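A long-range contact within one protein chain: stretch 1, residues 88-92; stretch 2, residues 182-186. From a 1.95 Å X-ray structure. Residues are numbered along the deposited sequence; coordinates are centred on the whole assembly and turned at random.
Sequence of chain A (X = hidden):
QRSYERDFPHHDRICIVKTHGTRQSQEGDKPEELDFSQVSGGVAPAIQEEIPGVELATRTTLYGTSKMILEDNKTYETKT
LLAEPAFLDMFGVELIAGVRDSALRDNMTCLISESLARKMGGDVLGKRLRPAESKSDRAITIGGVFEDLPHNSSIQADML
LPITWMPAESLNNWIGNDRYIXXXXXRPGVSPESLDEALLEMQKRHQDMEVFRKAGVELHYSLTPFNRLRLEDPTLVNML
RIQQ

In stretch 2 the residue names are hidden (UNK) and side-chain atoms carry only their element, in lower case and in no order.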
# COMPACT_ATOMS: atom_id res chain seq x y z
N LEU A 88 -0.69 21.15 4.01
CA LEU A 88 -0.04 22.41 3.83
C LEU A 88 -0.82 23.55 4.47
O LEU A 88 -0.25 24.43 5.00
CB LEU A 88 0.16 22.68 2.35
CG LEU A 88 1.35 22.13 1.58
CD1 LEU A 88 1.81 20.85 2.00
CD2 LEU A 88 1.12 22.14 0.12
N ASP A 89 -2.12 23.53 4.32
CA ASP A 89 -2.98 24.48 4.98
C ASP A 89 -3.07 24.35 6.50
O ASP A 89 -2.88 25.27 7.22
CB ASP A 89 -4.34 24.44 4.33
CG ASP A 89 -4.31 24.96 2.88
OD1 ASP A 89 -3.49 25.82 2.57
OD2 ASP A 89 -5.09 24.49 2.06
N MSE A 90 -3.28 23.14 6.96
CA MSE A 90 -3.40 22.85 8.36
C MSE A 90 -2.15 23.25 9.13
O MSE A 90 -2.24 23.66 10.22
CB MSE A 90 -3.66 21.37 8.54
CG MSE A 90 -3.79 20.90 9.95
SE MSE A 90 -5.44 21.40 10.84
CE MSE A 90 -6.65 20.21 10.10
N PHE A 91 -0.98 23.09 8.55
CA PHE A 91 0.24 23.39 9.23
C PHE A 91 1.01 24.62 8.75
O PHE A 91 2.13 24.83 9.13
CB PHE A 91 1.08 22.13 9.32
CG PHE A 91 0.38 21.02 10.03
CD1 PHE A 91 0.04 21.13 11.35
CD2 PHE A 91 0.02 19.89 9.39
CE1 PHE A 91 -0.62 20.14 11.98
CE2 PHE A 91 -0.64 18.92 10.03
CZ PHE A 91 -0.96 19.04 11.33
N GLY A 92 0.39 25.40 7.90
CA GLY A 92 1.01 26.59 7.39
C GLY A 92 2.36 26.34 6.75
O GLY A 92 3.29 27.03 7.03
N UNK A 182 -5.25 11.75 12.58
CA UNK A 182 -6.26 12.61 12.05
C UNK A 182 -6.28 13.90 12.82
O UNK A 182 -6.50 13.91 13.98
c UNK A 182 -7.56 11.96 12.14
N UNK A 183 -6.05 14.99 12.12
CA UNK A 183 -6.01 16.29 12.68
C UNK A 183 -7.28 17.03 12.29
O UNK A 183 -7.68 17.01 11.18
o UNK A 183 0.22 14.88 13.15
c UNK A 183 -3.47 16.47 12.44
c UNK A 183 -2.82 16.68 13.63
c UNK A 183 -2.83 15.68 11.51
c UNK A 183 -1.61 16.17 13.86
c UNK A 183 -1.00 15.40 12.92
c UNK A 183 -1.61 15.15 11.75
c UNK A 183 -4.83 17.06 12.16
N UNK A 184 -7.88 17.66 13.27
CA UNK A 184 -9.11 18.37 13.09
C UNK A 184 -9.03 19.79 13.61
O UNK A 184 -8.72 19.99 14.74
c UNK A 184 -10.27 16.27 13.52
c UNK A 184 -10.19 17.67 13.87
c UNK A 184 -11.48 18.30 13.68
N UNK A 185 -9.35 20.77 12.80
CA UNK A 185 -9.44 22.13 13.27
C UNK A 185 -10.88 22.56 13.44
O UNK A 185 -11.61 22.58 12.51
n UNK A 185 -7.47 25.41 10.93
c UNK A 185 -7.39 25.74 9.67
c UNK A 185 -8.74 23.08 12.33
n UNK A 185 -6.24 25.66 9.05
c UNK A 185 -8.69 25.44 11.69
n UNK A 185 -8.45 26.17 9.03
c UNK A 185 -8.66 24.48 12.80
N UNK A 186 -11.24 22.88 14.66
CA UNK A 186 -12.56 23.37 14.99
C UNK A 186 -12.77 24.86 14.77
O UNK A 186 -11.86 25.63 14.88
c UNK A 186 -12.88 23.02 16.43
c UNK A 186 -12.72 21.44 18.28
c UNK A 186 -12.63 21.60 16.85
c UNK A 186 -13.55 20.72 16.18
O HOH W 1 -4.60 25.03 11.24

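Read as a design, this contact lays the end of a helix across a strand. Stretch 1 carries the helix through Met90, a selenomethionine, and leaves helical geometry at Phe91; stretch 2 is extended throughout, so its side chains alternate between facing the helix end and turning from it.

Position 182 has a single side-chain carbon, with no branch and no heteroatom. It lies out of reach of stretch 1, its CB 8.5 Å from CE of Met90, and contributes no buried area. One carbon beyond CA makes it alanine, Ala182.

Position 183 shows one carbon leading to a ring of six carbons that bears one oxygen. Its CA-to-CB bond points toward stretch 1, and one face of the ring receives CZ of Phe91, whose nearest atom here is the ring carbon attached to CB, 3.8 Å away. A six-carbon ring with a lone oxygen opposite its point of attachment is tyrosine. The Tyr183 and Phe91 rings form an edge-to-face pair, with centroids 5.0 Å apart and planes at 86°, so the rim of one ring meets the flat surface of the other. Met90 adds to this neighbourhood: its CE lies 4.2 Å from CB of Tyr183 and 3.5 Å from the backbone O of Tyr183.

Position 184 has three side-chain carbons, one attached to CA and carrying the other two. Its CA-to-CB bond points away from stretch 1, and the side chain stays back, its CB 5.8 Å from CE of Met90; what comes near is the backbone, with its N 4.3 Å from CE of Met90. A fork at the first carbon with no heteroatom is valine, Val184.

Position 185 has three carbons in a row, a nitrogen, then a carbon carrying two more nitrogens. The CA-to-CB bond again points toward the helix end, and CB lies 4.0 Å from SE of Met90. The terminal planar group identifies arginine. NH2 of Arg185 approaches O of Asp89 to 3.8 Å, near the guanidinium plane, but this is no hydrogen bond. The polar link instead runs through water 1, which donates to O of Met90 at 2.9 Å and accepts from NH2 of Arg185 at 2.8 Å.

Position 186 has four side-chain carbons, forked at the second. It is out of reach of stretch 1. That branching is leucine, Leu186.

The rule is an alternating strand with two working positions, Tyr183 and Arg185, each having 62 Å² covered by stretch 1. Met90 answers both: with chi angles t, p, p, its CA-to-CB bond points sideways, yet the end of the side chain comes nearer and lies along the strand backbone from Tyr183 to Arg185. Phe91 matches the tyrosine face with its edge, while the water gives the arginine a partner in the backbone carbonyl of Met90. No direct hydrogen bond joins the stretches; packing and one bridging water connect them over 263 Å² of buried surface.

Stretch 2 182-186: AYVRL
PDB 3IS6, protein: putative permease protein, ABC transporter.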